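Local coordinates for AT5g51070/K3K7_27 (Arabidopsis thaliana, PDB 5GKM), which is a Clp-family chaperone, represented here by its N-terminal domain, whose full-length form probably binds and hydrolyses ATP, at residues A[65-79]-A[131-143]. Sequence-based numbering, arbitrary orientation.
Sequences AVWSIWDEANSDSKQ and DDGSAGRVLKRLG
Val138 enters as a knob among Ala65, Val66, Ile69 and Trp70, fastening helix 134-142 onto the C-terminal half of helix 59-71; the axes of 65-71 and 134-142 approach to 9.6 Å, their N-to-C directions 120° apart. Its CG2, anti to the carbonyl carbon and beside the backbone N, meets Val66 CG2 at 3.7 Å and reaches the edge of the Trp70 ring, 3.6 Å from CZ3. The small side chain of Ala65 lets the helices approach and leaves room for the CG of Arg141 and the CD2 of Leu142.

Ile69 lies between two arginines, its CG2 over a face of the Arg137 guanidinium and its CG1 over a face of that of Arg141. Arg141 bends at chi2 and chi3 (76° and 66°), folding its head back so that NH1 donates nearly in plane to Ser68 OG (3.0 Å), a short polar acceptor beside apolar Ile69.

Trp70, apolar toward Val138, sets its indole NE1 on the anti lone pair of Asp76 OD2 (2.9 Å), while OD1 accepts from Lys78 N, closing an Asx turn, and from Lys78 NZ in a salt bridge. Arg137 NH1 makes a long salt bridge to Asp76 OD2 (3.6 Å), and one water joins Asp76, Lys78, Ser134 and Arg137. Thus a buried carboxylate is met by several donors. Gln36 NE2, from helix 35-45, donates to Gln79 OE1, and Gln36 also touches Trp70.

A single knob-into-hole contact, with a salt-bridge network beside it, joins two helices of the all-helical Clp N-terminal (Clp R) domain.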
loop_
_atom_site.group_PDB
_atom_site.type_symbol
_atom_site.label_atom_id
_atom_site.label_comp_id
_atom_site.label_asym_id
_atom_site.label_seq_id
_atom_site.Cartn_x
_atom_site.Cartn_y
_atom_site.Cartn_z
ATOM N N ALA A 65 11.305 1.928 9.312
ATOM C CA ALA A 65 10.228 2.159 10.184
ATOM C C ALA A 65 9.431 0.912 10.367
ATOM O O ALA A 65 9.038 0.607 11.438
ATOM C CB ALA A 65 9.348 3.270 9.640
ATOM N N VAL A 66 9.151 0.227 9.267
ATOM C CA VAL A 66 8.303 -0.929 9.357
ATOM C C VAL A 66 8.922 -2.062 10.196
ATOM O O VAL A 66 8.266 -2.710 10.969
ATOM C CB VAL A 66 7.902 -1.415 7.953
ATOM C CG1 VAL A 66 7.237 -2.779 8.016
ATOM C CG2 VAL A 66 6.897 -0.439 7.356
ATOM N N TRP A 67 10.173 -2.280 9.942
ATOM C CA TRP A 67 10.868 -3.286 10.665
ATOM C C TRP A 67 10.846 -2.964 12.142
ATOM O O TRP A 67 10.467 -3.795 12.975
ATOM C CB TRP A 67 12.307 -3.402 10.161
ATOM C CG TRP A 67 13.085 -4.391 10.995
ATOM C CD1 TRP A 67 14.028 -4.122 11.945
ATOM C CD2 TRP A 67 12.974 -5.842 10.984
ATOM N NE1 TRP A 67 14.499 -5.251 12.502
ATOM C CE2 TRP A 67 13.916 -6.320 11.983
ATOM C CE3 TRP A 67 12.254 -6.757 10.262
ATOM C CZ2 TRP A 67 14.073 -7.667 12.247
ATOM C CZ3 TRP A 67 12.418 -8.108 10.549
ATOM C CH2 TRP A 67 13.312 -8.544 11.527
ATOM N N SER A 68 11.127 -1.706 12.445
ATOM C CA SER A 68 11.175 -1.326 13.818
ATOM C C SER A 68 9.841 -1.508 14.530
ATOM O O SER A 68 9.764 -2.049 15.616
ATOM C CB SER A 68 11.649 0.105 13.903
ATOM O OG SER A 68 11.646 0.474 15.236
ATOM N N ILE A 69 8.787 -1.065 13.898
ATOM C CA ILE A 69 7.485 -1.108 14.545
ATOM C C ILE A 69 6.963 -2.495 14.859
ATOM O O ILE A 69 6.493 -2.732 15.927
ATOM C CB ILE A 69 6.438 -0.287 13.726
ATOM C CG1 ILE A 69 6.857 1.155 13.696
ATOM C CG2 ILE A 69 5.061 -0.341 14.339
ATOM C CD1 ILE A 69 6.172 1.935 12.630
ATOM N N TRP A 70 7.072 -3.379 13.889
ATOM C CA TRP A 70 6.561 -4.723 13.975
ATOM C C TRP A 70 7.545 -5.779 14.419
ATOM O O TRP A 70 7.108 -6.829 14.842
ATOM C CB TRP A 70 5.932 -5.153 12.643
ATOM C CG TRP A 70 4.566 -4.550 12.483
ATOM C CD1 TRP A 70 3.375 -5.064 12.958
ATOM C CD2 TRP A 70 4.210 -3.263 11.917
ATOM N NE1 TRP A 70 2.336 -4.237 12.703
ATOM C CE2 TRP A 70 2.763 -3.131 12.096
ATOM C CE3 TRP A 70 4.880 -2.277 11.272
ATOM C CZ2 TRP A 70 2.081 -2.019 11.674
ATOM C CZ3 TRP A 70 4.180 -1.173 10.859
ATOM C CH2 TRP A 70 2.808 -1.037 11.076
ATOM N N ASP A 71 8.849 -5.545 14.244
ATOM C CA ASP A 71 9.812 -6.618 14.516
ATOM C C ASP A 71 10.852 -6.473 15.619
ATOM O O ASP A 71 11.461 -7.448 15.998
ATOM C CB ASP A 71 10.482 -7.069 13.232
ATOM C CG ASP A 71 9.621 -8.018 12.428
ATOM O OD1 ASP A 71 8.814 -7.552 11.634
ATOM O OD2 ASP A 71 9.739 -9.213 12.635
ATOM N N GLU A 72 11.041 -5.266 16.132
ATOM C CA GLU A 72 12.082 -5.059 17.129
ATOM C C GLU A 72 11.622 -5.216 18.593
ATOM O O GLU A 72 12.430 -5.351 19.443
ATOM C CB GLU A 72 12.753 -3.716 16.890
ATOM C CG GLU A 72 13.619 -3.750 15.620
ATOM C CD GLU A 72 14.996 -4.432 15.817
ATOM O OE1 GLU A 72 15.128 -5.243 16.687
ATOM O OE2 GLU A 72 15.924 -4.110 15.122
ATOM N N ALA A 73 10.303 -5.160 18.813
ATOM C CA ALA A 73 9.696 -5.436 20.100
ATOM C C ALA A 73 8.544 -6.472 20.012
ATOM O O ALA A 73 8.723 -7.487 19.425
ATOM C CB ALA A 73 9.263 -4.158 20.789
ATOM N N ASN A 74 7.398 -6.210 20.627
ATOM C CA ASN A 74 6.316 -7.153 20.508
ATOM C C ASN A 74 5.682 -7.159 19.117
ATOM O O ASN A 74 5.645 -6.150 18.484
ATOM C CB ASN A 74 5.252 -6.928 21.571
ATOM C CG ASN A 74 5.756 -7.185 22.962
ATOM O OD1 ASN A 74 6.427 -8.137 23.191
ATOM N ND2 ASN A 74 5.361 -6.348 23.891
ATOM N N SER A 75 5.203 -8.315 18.709
ATOM C CA SER A 75 4.463 -8.504 17.485
ATOM C C SER A 75 3.043 -7.964 17.577
ATOM O O SER A 75 2.588 -7.614 18.620
ATOM C CB SER A 75 4.440 -9.964 17.073
ATOM O OG SER A 75 3.818 -10.785 17.998
ATOM N N ASP A 76 2.371 -7.873 16.432
ATOM C CA ASP A 76 1.076 -7.228 16.355
ATOM C C ASP A 76 -0.045 -8.260 16.466
ATOM O O ASP A 76 -0.178 -9.116 15.625
ATOM C CB ASP A 76 0.997 -6.506 15.001
ATOM C CG ASP A 76 -0.234 -5.611 14.840
ATOM O OD1 ASP A 76 -1.168 -5.730 15.603
ATOM O OD2 ASP A 76 -0.241 -4.782 13.937
ATOM N N SER A 77 -0.864 -8.133 17.502
ATOM C CA SER A 77 -1.895 -9.109 17.790
ATOM C C SER A 77 -2.914 -9.225 16.685
ATOM O O SER A 77 -3.547 -10.223 16.537
ATOM C CB SER A 77 -2.614 -8.736 19.077
ATOM O OG SER A 77 -1.771 -8.859 20.211
ATOM N N LYS A 78 -3.019 -8.164 15.914
ATOM C CA LYS A 78 -4.005 -8.029 14.857
ATOM C C LYS A 78 -3.615 -8.720 13.571
ATOM O O LYS A 78 -4.368 -8.735 12.659
ATOM C CB LYS A 78 -4.237 -6.540 14.535
ATOM C CG LYS A 78 -4.984 -5.774 15.574
ATOM C CD LYS A 78 -5.392 -4.444 15.038
ATOM C CE LYS A 78 -4.194 -3.685 14.501
ATOM N NZ LYS A 78 -3.047 -3.564 15.414
ATOM N N GLN A 79 -2.411 -9.248 13.499
ATOM C CA GLN A 79 -1.860 -9.739 12.254
ATOM C C GLN A 79 -1.399 -11.167 12.414
ATOM O O GLN A 79 -0.278 -11.481 12.256
ATOM C CB GLN A 79 -0.706 -8.828 11.748
ATOM C CG GLN A 79 -1.082 -7.357 11.655
ATOM C CD GLN A 79 -0.189 -6.529 10.730
ATOM O OE1 GLN A 79 0.876 -6.928 10.385
ATOM N NE2 GLN A 79 -0.668 -5.342 10.370
ATOM N N ASP A 131 -7.910 1.193 6.392
ATOM C CA ASP A 131 -7.048 0.155 6.937
ATOM C C ASP A 131 -7.138 -0.025 8.468
ATOM O O ASP A 131 -7.969 0.558 9.070
ATOM C CB ASP A 131 -5.594 0.215 6.420
ATOM C CG ASP A 131 -4.625 0.866 7.400
ATOM O OD1 ASP A 131 -5.104 1.720 8.107
ATOM O OD2 ASP A 131 -3.438 0.563 7.409
ATOM N N ASP A 132 -6.277 -0.871 9.012
ATOM C CA ASP A 132 -6.331 -1.307 10.435
ATOM C C ASP A 132 -5.531 -0.431 11.371
ATOM O O ASP A 132 -5.415 -0.722 12.530
ATOM C CB ASP A 132 -5.948 -2.781 10.642
ATOM C CG ASP A 132 -4.517 -3.084 10.288
ATOM O OD1 ASP A 132 -3.842 -2.180 9.876
ATOM O OD2 ASP A 132 -4.098 -4.242 10.434
ATOM N N GLY A 133 -5.050 0.675 10.854
ATOM C CA GLY A 133 -4.196 1.578 11.547
ATOM C C GLY A 133 -2.721 1.378 11.290
ATOM O O GLY A 133 -1.930 2.157 11.683
ATOM N N SER A 134 -2.393 0.325 10.573
ATOM C CA SER A 134 -1.003 0.034 10.288
ATOM C C SER A 134 -0.308 1.098 9.479
ATOM O O SER A 134 0.745 1.473 9.823
ATOM C CB SER A 134 -0.861 -1.330 9.619
ATOM O OG SER A 134 -1.441 -2.304 10.425
ATOM N N ALA A 135 -0.938 1.596 8.449
ATOM C CA ALA A 135 -0.268 2.624 7.647
ATOM C C ALA A 135 0.050 3.878 8.429
ATOM O O ALA A 135 1.084 4.436 8.290
ATOM C CB ALA A 135 -1.095 2.975 6.410
ATOM N N GLY A 136 -0.890 4.264 9.253
ATOM C CA GLY A 136 -0.717 5.394 10.101
ATOM C C GLY A 136 0.440 5.262 11.036
ATOM O O GLY A 136 1.075 6.232 11.277
ATOM N N ARG A 137 0.678 4.083 11.554
ATOM C CA ARG A 137 1.793 3.942 12.458
ATOM C C ARG A 137 3.113 4.226 11.781
ATOM O O ARG A 137 3.967 4.818 12.346
ATOM C CB ARG A 137 1.817 2.560 13.053
ATOM C CG ARG A 137 0.579 2.214 13.845
ATOM C CD ARG A 137 0.576 0.770 14.267
ATOM N NE ARG A 137 1.478 0.539 15.355
ATOM C CZ ARG A 137 1.724 -0.658 15.868
ATOM N NH1 ARG A 137 1.119 -1.719 15.383
ATOM N NH2 ARG A 137 2.560 -0.808 16.875
ATOM N N VAL A 138 3.273 3.733 10.571
ATOM C CA VAL A 138 4.452 4.008 9.818
ATOM C C VAL A 138 4.609 5.493 9.480
ATOM O O VAL A 138 5.638 6.035 9.619
ATOM C CB VAL A 138 4.430 3.227 8.498
ATOM C CG1 VAL A 138 5.652 3.497 7.660
ATOM C CG2 VAL A 138 4.276 1.762 8.756
ATOM N N LEU A 139 3.521 6.111 9.036
ATOM C CA LEU A 139 3.585 7.502 8.697
ATOM C C LEU A 139 3.927 8.350 9.927
ATOM O O LEU A 139 4.657 9.275 9.838
ATOM C CB LEU A 139 2.326 7.971 7.971
ATOM C CG LEU A 139 2.098 7.308 6.619
ATOM C CD1 LEU A 139 0.769 7.741 6.037
ATOM C CD2 LEU A 139 3.158 7.662 5.608
ATOM N N LYS A 140 3.380 7.965 11.051
ATOM C CA LYS A 140 3.668 8.690 12.266
ATOM C C LYS A 140 5.143 8.587 12.604
ATOM O O LYS A 140 5.742 9.528 12.988
ATOM C CB LYS A 140 2.816 8.201 13.424
ATOM C CG LYS A 140 3.102 8.914 14.736
ATOM C CD LYS A 140 2.181 8.457 15.840
ATOM C CE LYS A 140 2.196 9.448 17.005
ATOM N NZ LYS A 140 2.106 8.763 18.319
ATOM N N ARG A 141 5.697 7.411 12.438
ATOM C CA ARG A 141 7.091 7.227 12.688
ATOM C C ARG A 141 7.933 8.045 11.730
ATOM O O ARG A 141 8.964 8.525 12.078
ATOM C CB ARG A 141 7.455 5.745 12.672
ATOM C CG ARG A 141 8.911 5.446 12.856
ATOM C CD ARG A 141 9.286 5.622 14.325
ATOM N NE ARG A 141 8.667 4.683 15.241
ATOM C CZ ARG A 141 9.230 3.560 15.650
ATOM N NH1 ARG A 141 10.401 3.224 15.189
ATOM N NH2 ARG A 141 8.629 2.768 16.479
ATOM N N LEU A 142 7.475 8.197 10.507
ATOM C CA LEU A 142 8.171 9.019 9.527
ATOM C C LEU A 142 7.888 10.520 9.655
ATOM O O LEU A 142 8.454 11.258 8.955
ATOM C CB LEU A 142 7.881 8.555 8.099
ATOM C CG LEU A 142 8.217 7.108 7.792
ATOM C CD1 LEU A 142 7.682 6.622 6.463
ATOM C CD2 LEU A 142 9.708 6.924 7.828
ATOM N N GLY A 143 7.018 10.920 10.557
ATOM C CA GLY A 143 6.702 12.326 10.682
ATOM C C GLY A 143 5.839 12.928 9.591
ATOM O O GLY A 143 5.860 14.104 9.352
HETATM O O HOH W 1 -1.191 -2.323 13.179
HETATM O O HOH W 2 -5.211 -6.841 10.573
#